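Septation protein imp2 (Schizosaccharomyces pombe, PDB 5C1F) binds membrane phospholipids through its F-BAR domain, anchors cytoskeletal proteins to the membrane, is required for normal septation, and takes part in medial ring disassembly. Local coordinates at residues 78-92 and 235-247. Sequence-based numbering, arbitrary orientation.
Sequences MKAEVDNMAKSHLQI and RSCFNDDQACERI
H89 and D240 join across the helix pair by a short hydrogen bond, H89 NE2 to D240 OD2 at 2.5 Å. OD2 takes it on its syn side, and the ring and carboxylate planes stand 61° apart. The other carboxylate oxygen, D240 OD1, accepts from a water, which also bonds S88 OG, S236 OG and S236 O. That water sits over one face of the H89 ring, 3.2 Å above its plane. S88 OG, set opposite its own backbone nitrogen (chi1 173°), accepts from N239 ND2 at 2.9 Å and bonds the same water. A buried carboxylate is thus held by an imidazole and a water.

Further along, R246 grips E81 side-on. Its NE donates to E81 OE2 (2.9 Å, nearly straight at 167°) and its NH2 to OE1 (3.0 Å). The R246 side chain bends at chi3, and one face of its guanidinium lies over Q242 O and A243 CA. N84 ND2 reaches E81 OE1 from the opposite face of the carboxylate, so two donors fix that oxygen.

Between the two polar groups, M85 lays CG against A243 CB at 3.8 Å, with its SD near D240. I247 packs past E81, its CG1 against E81 CB, and touches M78 CG with CD1.

Behind this shell, E48 hydrogen-bonds H89 ND1 and Y51 meets the ring edge-to-face, both from helix 18-59. C237 of the second subunit packs on D240, and Y41 of that subunit on M78.

The axes of the two segments come within 9.2 Å and run antiparallel. This is the pairing of long helices 69-155 and 162-252 in the elongated helical bundle of an F-BAR domain, close to its dimer interface.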
ATOM      1  N   MET A  78      -1.824  18.511   0.889  1.00 17.69           N
ATOM      2  CA  MET A  78      -1.412  17.213   1.407  1.00 22.25           C
ATOM      3  C   MET A  78      -2.502  16.164   1.200  1.00 22.89           C
ATOM      4  O   MET A  78      -2.220  15.029   0.809  1.00 23.28           O
ATOM      5  CB  MET A  78      -1.053  17.327   2.889  1.00 22.53           C
ATOM      6  CG  MET A  78      -0.412  16.087   3.484  1.00 35.33           C
ATOM      7  SD  MET A  78      -1.616  14.986   4.232  1.00 35.79           S
ATOM      8  CE  MET A  78      -2.231  16.024   5.558  1.00 28.77           C
ATOM      9  N   LYS A  79      -3.749  16.554   1.443  1.00 17.40           N
ATOM     10  CA  LYS A  79      -4.876  15.640   1.288  1.00 17.56           C
ATOM     11  C   LYS A  79      -5.124  15.330  -0.181  1.00 17.78           C
ATOM     12  O   LYS A  79      -5.462  14.204  -0.537  1.00 27.58           O
ATOM     13  CB  LYS A  79      -6.133  16.228   1.925  1.00 27.71           C
ATOM     14  CG  LYS A  79      -7.128  15.182   2.383  1.00 38.99           C
ATOM     15  CD  LYS A  79      -8.120  15.760   3.384  1.00 43.90           C
ATOM     16  CE  LYS A  79      -8.881  16.927   2.780  1.00 45.06           C
ATOM     17  NZ  LYS A  79      -9.681  16.452   1.613  1.00 49.41           N
ATOM     18  N   ALA A  80      -4.952  16.332  -1.032  1.00 18.12           N
ATOM     19  CA  ALA A  80      -5.077  16.137  -2.470  1.00 20.15           C
ATOM     20  C   ALA A  80      -3.968  15.237  -3.005  1.00 24.14           C
ATOM     21  O   ALA A  80      -4.186  14.469  -3.941  1.00 18.30           O
ATOM     22  CB  ALA A  80      -5.061  17.477  -3.190  1.00 19.20           C
ATOM     23  N   GLU A  81      -2.781  15.325  -2.413  1.00 17.69           N
ATOM     24  CA  GLU A  81      -1.657  14.537  -2.901  1.00 17.47           C
ATOM     25  C   GLU A  81      -1.696  13.111  -2.363  1.00 22.05           C
ATOM     26  O   GLU A  81      -1.205  12.186  -3.012  1.00 20.16           O
ATOM     27  CB  GLU A  81      -0.323  15.209  -2.556  1.00 17.49           C
ATOM     28  CG  GLU A  81      -0.032  16.476  -3.367  1.00 18.19           C
ATOM     29  CD  GLU A  81       0.028  16.236  -4.879  1.00 25.46           C
ATOM     30  OE1 GLU A  81       0.095  15.065  -5.314  1.00 22.37           O
ATOM     31  OE2 GLU A  81       0.012  17.229  -5.639  1.00 27.51           O
ATOM     32  N   VAL A  82      -2.284  12.933  -1.182  1.00 20.67           N
ATOM     33  CA  VAL A  82      -2.543  11.593  -0.667  1.00 16.61           C
ATOM     34  C   VAL A  82      -3.585  10.923  -1.566  1.00 33.33           C
ATOM     35  O   VAL A  82      -3.518   9.716  -1.825  1.00 16.80           O
ATOM     36  CB  VAL A  82      -3.018  11.630   0.805  1.00 16.63           C
ATOM     37  CG1 VAL A  82      -3.671  10.316   1.209  1.00 16.76           C
ATOM     38  CG2 VAL A  82      -1.852  11.958   1.727  1.00 16.46           C
ATOM     39  N   ASP A  83      -4.527  11.721  -2.065  1.00 17.35           N
ATOM     40  CA  ASP A  83      -5.527  11.238  -3.011  1.00 17.87           C
ATOM     41  C   ASP A  83      -4.867  10.839  -4.329  1.00 24.88           C
ATOM     42  O   ASP A  83      -5.224   9.821  -4.924  1.00 23.13           O
ATOM     43  CB  ASP A  83      -6.599  12.303  -3.253  1.00 29.43           C
ATOM     44  CG  ASP A  83      -7.850  11.741  -3.909  1.00 33.46           C
ATOM     45  OD1 ASP A  83      -8.063  10.511  -3.850  1.00 34.17           O
ATOM     46  OD2 ASP A  83      -8.629  12.537  -4.474  1.00 34.30           O
ATOM     47  N   ASN A  84      -3.900  11.635  -4.780  1.00 18.89           N
ATOM     48  CA  ASN A  84      -3.162  11.312  -5.999  1.00 19.41           C
ATOM     49  C   ASN A  84      -2.377  10.015  -5.843  1.00 19.28           C
ATOM     50  O   ASN A  84      -2.225   9.245  -6.789  1.00 18.47           O
ATOM     51  CB  ASN A  84      -2.219  12.451  -6.383  1.00 18.26           C
ATOM     52  CG  ASN A  84      -2.941  13.598  -7.053  1.00 29.83           C
ATOM     53  OD1 ASN A  84      -3.997  13.409  -7.662  1.00 28.48           O
ATOM     54  ND2 ASN A  84      -2.377  14.797  -6.948  1.00 25.75           N
ATOM     55  N   MET A  85      -1.880   9.777  -4.638  1.00 22.50           N
ATOM     56  CA  MET A  85      -1.178   8.539  -4.357  1.00 22.87           C
ATOM     57  C   MET A  85      -2.152   7.360  -4.388  1.00 22.50           C
ATOM     58  O   MET A  85      -1.821   6.290  -4.894  1.00 22.77           O
ATOM     59  CB  MET A  85      -0.457   8.628  -3.013  1.00 16.33           C
ATOM     60  CG  MET A  85       0.778   9.523  -3.055  1.00 27.20           C
ATOM     61  SD  MET A  85       1.712   9.544  -1.511  1.00 23.46           S
ATOM     62  CE  MET A  85       1.396  11.208  -0.943  1.00 16.42           C
ATOM     63  N   ALA A  86      -3.357   7.571  -3.868  1.00 17.52           N
ATOM     64  CA  ALA A  86      -4.405   6.554  -3.912  1.00 17.27           C
ATOM     65  C   ALA A  86      -4.763   6.181  -5.350  1.00 17.69           C
ATOM     66  O   ALA A  86      -4.826   5.002  -5.691  1.00 25.77           O
ATOM     67  CB  ALA A  86      -5.647   7.033  -3.167  1.00 17.71           C
ATOM     68  N   LYS A  87      -5.000   7.195  -6.181  1.00 18.07           N
ATOM     69  CA  LYS A  87      -5.333   6.995  -7.591  1.00 21.48           C
ATOM     70  C   LYS A  87      -4.265   6.184  -8.311  1.00 29.75           C
ATOM     71  O   LYS A  87      -4.571   5.306  -9.120  1.00 28.15           O
ATOM     72  CB  LYS A  87      -5.504   8.336  -8.307  1.00 19.25           C
ATOM     73  CG  LYS A  87      -6.560   9.248  -7.723  1.00 24.89           C
ATOM     74  CD  LYS A  87      -6.481  10.629  -8.363  1.00 27.63           C
ATOM     75  CE  LYS A  87      -7.379  11.631  -7.658  1.00 29.92           C
ATOM     76  NZ  LYS A  87      -7.249  12.995  -8.243  1.00 38.07           N
ATOM     77  N   SER A  88      -3.007   6.505  -8.022  1.00 17.89           N
ATOM     78  CA  SER A  88      -1.881   5.808  -8.621  1.00 17.74           C
ATOM     79  C   SER A  88      -1.880   4.346  -8.191  1.00 33.24           C
ATOM     80  O   SER A  88      -1.810   3.447  -9.027  1.00 17.64           O
ATOM     81  CB  SER A  88      -0.563   6.485  -8.236  1.00 22.66           C
ATOM     82  OG  SER A  88       0.556   5.732  -8.677  1.00 20.17           O
ATOM     83  N   HIS A  89      -1.969   4.116  -6.884  1.00 17.06           N
ATOM     84  CA  HIS A  89      -1.982   2.756  -6.357  1.00 26.30           C
ATOM     85  C   HIS A  89      -3.165   1.945  -6.895  1.00 17.44           C
ATOM     86  O   HIS A  89      -3.041   0.739  -7.100  1.00 18.57           O
ATOM     87  CB  HIS A  89      -1.994   2.778  -4.826  1.00 20.19           C
ATOM     88  CG  HIS A  89      -0.654   3.052  -4.220  1.00 22.70           C
ATOM     89  ND1 HIS A  89       0.328   2.088  -4.121  1.00 21.90           N
ATOM     90  CD2 HIS A  89      -0.125   4.180  -3.689  1.00 16.25           C
ATOM     91  CE1 HIS A  89       1.399   2.611  -3.552  1.00 21.63           C
ATOM     92  NE2 HIS A  89       1.152   3.879  -3.283  1.00 16.19           N
ATOM     93  N   LEU A  90      -4.297   2.599  -7.144  1.00 17.91           N
ATOM     94  CA  LEU A  90      -5.446   1.905  -7.727  1.00 21.36           C
ATOM     95  C   LEU A  90      -5.143   1.482  -9.160  1.00 27.36           C
ATOM     96  O   LEU A  90      -5.458   0.360  -9.564  1.00 24.35           O
ATOM     97  CB  LEU A  90      -6.701   2.781  -7.693  1.00 24.68           C
ATOM     98  CG  LEU A  90      -7.986   2.089  -8.165  1.00 26.92           C
ATOM     99  CD1 LEU A  90      -8.291   0.870  -7.306  1.00 22.21           C
ATOM    100  CD2 LEU A  90      -9.164   3.049  -8.167  1.00 28.88           C
ATOM    101  N   GLN A  91      -4.527   2.387  -9.917  1.00 18.88           N
ATOM    102  CA  GLN A  91      -4.096   2.098 -11.280  1.00 24.47           C
ATOM    103  C   GLN A  91      -3.056   0.972 -11.292  1.00 23.85           C
ATOM    104  O   GLN A  91      -3.101   0.081 -12.137  1.00 24.76           O
ATOM    105  CB  GLN A  91      -3.533   3.365 -11.939  1.00 19.47           C
ATOM    106  CG  GLN A  91      -2.852   3.157 -13.291  1.00 32.66           C
ATOM    107  CD  GLN A  91      -3.830   2.907 -14.426  1.00 41.09           C
ATOM    108  OE1 GLN A  91      -4.532   1.895 -14.448  1.00 44.72           O
ATOM    109  NE2 GLN A  91      -3.876   3.829 -15.381  1.00 44.99           N
ATOM    110  N   ILE A  92      -2.132   1.007 -10.337  1.00 24.89           N
ATOM    111  CA  ILE A  92      -1.097  -0.018 -10.238  1.00 24.50           C
ATOM    112  C   ILE A  92      -1.702  -1.388  -9.933  1.00 23.10           C
ATOM    113  O   ILE A  92      -1.306  -2.394 -10.526  1.00 21.06           O
ATOM    114  CB  ILE A  92      -0.049   0.339  -9.159  1.00 22.72           C
ATOM    115  CG1 ILE A  92       0.714   1.601  -9.562  1.00 23.89           C
ATOM    116  CG2 ILE A  92       0.937  -0.808  -8.965  1.00 21.01           C
ATOM    117  CD1 ILE A  92       1.511   1.446 -10.843  1.00 17.75           C
ATOM    118  N   ARG A 235       7.295   2.201 -10.710  1.00 20.08           N
ATOM    119  CA  ARG A 235       6.450   3.294 -11.186  1.00 21.82           C
ATOM    120  C   ARG A 235       5.624   3.851 -10.033  1.00 23.52           C
ATOM    121  O   ARG A 235       5.444   5.061  -9.909  1.00 25.95           O
ATOM    122  CB  ARG A 235       5.534   2.818 -12.319  1.00 20.38           C
ATOM    123  CG  ARG A 235       4.572   3.877 -12.849  1.00 21.66           C
ATOM    124  CD  ARG A 235       5.307   5.044 -13.512  1.00 29.00           C
ATOM    125  NE  ARG A 235       4.382   6.036 -14.060  1.00 33.55           N
ATOM    126  CZ  ARG A 235       4.751   7.212 -14.565  1.00 37.63           C
ATOM    127  NH1 ARG A 235       6.031   7.557 -14.592  1.00 38.47           N
ATOM    128  NH2 ARG A 235       3.837   8.048 -15.044  1.00 30.63           N
ATOM    129  N   SER A 236       5.132   2.949  -9.190  1.00 22.80           N
ATOM    130  CA  SER A 236       4.377   3.326  -8.005  1.00 21.14           C
ATOM    131  C   SER A 236       5.228   4.183  -7.078  1.00 22.25           C
ATOM    132  O   SER A 236       4.743   5.150  -6.485  1.00 14.80           O
ATOM    133  CB  SER A 236       3.885   2.076  -7.270  1.00 27.51           C
ATOM    134  OG  SER A 236       3.182   2.419  -6.091  1.00 33.98           O
ATOM    135  N   CYS A 237       6.501   3.824  -6.963  1.00 15.26           N
ATOM    136  CA  CYS A 237       7.424   4.555  -6.108  1.00 24.76           C
ATOM    137  C   CYS A 237       7.705   5.944  -6.664  1.00 19.07           C
ATOM    138  O   CYS A 237       7.694   6.929  -5.930  1.00 15.82           O
ATOM    139  CB  CYS A 237       8.724   3.773  -5.943  1.00 26.70           C
ATOM    140  SG  CYS A 237       8.511   2.199  -5.090  1.00 23.77           S
ATOM    141  N   PHE A 238       7.952   6.019  -7.967  1.00 20.67           N
ATOM    142  CA  PHE A 238       8.165   7.300  -8.630  1.00 21.32           C
ATOM    143  C   PHE A 238       6.967   8.230  -8.422  1.00 23.26           C
ATOM    144  O   PHE A 238       7.124   9.372  -7.987  1.00 21.36           O
ATOM    145  CB  PHE A 238       8.426   7.080 -10.124  1.00 22.32           C
ATOM    146  CG  PHE A 238       8.626   8.351 -10.902  1.00 30.19           C
ATOM    147  CD1 PHE A 238       9.863   8.971 -10.932  1.00 20.25           C
ATOM    148  CD2 PHE A 238       7.578   8.921 -11.617  1.00 19.55           C
ATOM    149  CE1 PHE A 238      10.053  10.141 -11.654  1.00 26.11           C
ATOM    150  CE2 PHE A 238       7.763  10.091 -12.339  1.00 20.68           C
ATOM    151  CZ  PHE A 238       9.001  10.701 -12.358  1.00 21.59           C
ATOM    152  N   ASN A 239       5.771   7.728  -8.719  1.00 21.97           N
ATOM    153  CA  ASN A 239       4.546   8.515  -8.579  1.00 20.19           C
ATOM    154  C   ASN A 239       4.350   9.067  -7.167  1.00 18.50           C
ATOM    155  O   ASN A 239       4.100  10.261  -6.993  1.00 17.57           O
ATOM    156  CB  ASN A 239       3.327   7.681  -8.974  1.00 20.08           C
ATOM    157  CG  ASN A 239       3.268   7.399 -10.463  1.00 27.71           C
ATOM    158  OD1 ASN A 239       3.989   8.013 -11.254  1.00 24.37           O
ATOM    159  ND2 ASN A 239       2.398   6.473 -10.854  1.00 25.58           N
ATOM    160  N   ASP A 240       4.458   8.198  -6.165  1.00 16.66           N
ATOM    161  CA  ASP A 240       4.273   8.612  -4.779  1.00 18.09           C
ATOM    162  C   ASP A 240       5.347   9.604  -4.345  1.00 20.98           C
ATOM    163  O   ASP A 240       5.061  10.558  -3.621  1.00 16.95           O
ATOM    164  CB  ASP A 240       4.275   7.400  -3.849  1.00 18.30           C
ATOM    165  CG  ASP A 240       2.966   6.641  -3.879  1.00 23.10           C
ATOM    166  OD1 ASP A 240       2.151   6.888  -4.793  1.00 21.44           O
ATOM    167  OD2 ASP A 240       2.755   5.789  -2.989  1.00 22.28           O
ATOM    168  N   ASP A 241       6.579   9.380  -4.789  1.00 15.47           N
ATOM    169  CA  ASP A 241       7.667  10.282  -4.436  1.00 17.28           C
ATOM    170  C   ASP A 241       7.466  11.662  -5.059  1.00 17.80           C
ATOM    171  O   ASP A 241       7.809  12.678  -4.448  1.00 17.53           O
ATOM    172  CB  ASP A 241       9.019   9.710  -4.864  1.00 16.69           C
ATOM    173  CG  ASP A 241      10.169  10.612  -4.477  1.00 27.73           C
ATOM    174  OD1 ASP A 241      10.239  10.998  -3.292  1.00 23.54           O
ATOM    175  OD2 ASP A 241      10.984  10.959  -5.357  1.00 31.83           O
ATOM    176  N   GLN A 242       6.914  11.697  -6.272  1.00 21.13           N
ATOM    177  CA  GLN A 242       6.620  12.971  -6.925  1.00 20.20           C
ATOM    178  C   GLN A 242       5.529  13.716  -6.168  1.00 18.78           C
ATOM    179  O   GLN A 242       5.575  14.941  -6.048  1.00 24.46           O
ATOM    180  CB  GLN A 242       6.202  12.766  -8.384  1.00 23.80           C
ATOM    181  CG  GLN A 242       7.329  12.340  -9.312  1.00 26.44           C
ATOM    182  CD  GLN A 242       8.444  13.365  -9.395  1.00 29.81           C
ATOM    183  OE1 GLN A 242       8.276  14.438  -9.974  1.00 26.94           O
ATOM    184  NE2 GLN A 242       9.593  13.037  -8.815  1.00 26.03           N
ATOM    185  N   ALA A 243       4.553  12.973  -5.652  1.00 16.48           N
ATOM    186  CA  ALA A 243       3.475  13.570  -4.870  1.00 18.35           C
ATOM    187  C   ALA A 243       4.007  14.154  -3.563  1.00 19.84           C
ATOM    188  O   ALA A 243       3.599  15.241  -3.146  1.00 20.49           O
ATOM    189  CB  ALA A 243       2.387  12.542  -4.591  1.00 15.27           C
ATOM    190  N   CYS A 244       4.920  13.426  -2.924  1.00 15.70           N
ATOM    191  CA  CYS A 244       5.551  13.894  -1.696  1.00 21.62           C
ATOM    192  C   CYS A 244       6.345  15.163  -1.941  1.00 22.23           C
ATOM    193  O   CYS A 244       6.337  16.075  -1.118  1.00 17.25           O
ATOM    194  CB  CYS A 244       6.469  12.820  -1.114  1.00 15.12           C
ATOM    195  SG  CYS A 244       5.586  11.411  -0.443  1.00 22.04           S
ATOM    196  N   GLU A 245       7.030  15.208  -3.079  1.00 25.25           N
ATOM    197  CA  GLU A 245       7.861  16.350  -3.421  1.00 22.14           C
ATOM    198  C   GLU A 245       6.996  17.590  -3.603  1.00 29.56           C
ATOM    199  O   GLU A 245       7.384  18.690  -3.214  1.00 33.31           O
ATOM    200  CB  GLU A 245       8.670  16.069  -4.686  1.00 23.80           C
ATOM    201  CG  GLU A 245       9.882  16.973  -4.846  1.00 41.21           C
ATOM    202  CD  GLU A 245      10.955  16.699  -3.809  1.00 56.54           C
ATOM    203  OE1 GLU A 245      11.453  15.552  -3.752  1.00 61.10           O
ATOM    204  OE2 GLU A 245      11.301  17.627  -3.047  1.00 61.45           O
ATOM    205  N   ARG A 246       5.812  17.408  -4.181  1.00 17.50           N
ATOM    206  CA  ARG A 246       4.897  18.527  -4.377  1.00 26.26           C
ATOM    207  C   ARG A 246       4.370  19.050  -3.036  1.00 30.89           C
ATOM    208  O   ARG A 246       4.162  20.254  -2.876  1.00 27.48           O
ATOM    209  CB  ARG A 246       3.742  18.125  -5.301  1.00 17.86           C
ATOM    210  CG  ARG A 246       4.176  17.912  -6.753  1.00 18.79           C
ATOM    211  CD  ARG A 246       2.996  17.779  -7.720  1.00 19.19           C
ATOM    212  NE  ARG A 246       2.195  16.581  -7.480  1.00 21.40           N
ATOM    213  CZ  ARG A 246       2.434  15.393  -8.029  1.00 20.65           C
ATOM    214  NH1 ARG A 246       3.462  15.233  -8.852  1.00 18.89           N
ATOM    215  NH2 ARG A 246       1.646  14.363  -7.749  1.00 17.57           N
ATOM    216  N   ILE A 247       4.176  18.156  -2.068  1.00 16.32           N
ATOM    217  CA  ILE A 247       3.774  18.575  -0.728  1.00 19.98           C
ATOM    218  C   ILE A 247       4.871  19.437  -0.106  1.00 24.35           C
ATOM    219  O   ILE A 247       4.600  20.509   0.434  1.00 23.18           O
ATOM    220  CB  ILE A 247       3.477  17.376   0.197  1.00 15.14           C
ATOM    221  CG1 ILE A 247       2.306  16.556  -0.348  1.00 17.20           C
ATOM    222  CG2 ILE A 247       3.168  17.857   1.604  1.00 14.91           C
ATOM    223  CD1 ILE A 247       2.049  15.259   0.398  1.00 14.37           C
TER
HETATM  224  O   HOH W   1       1.704   4.807  -6.382  1.00 25.81           O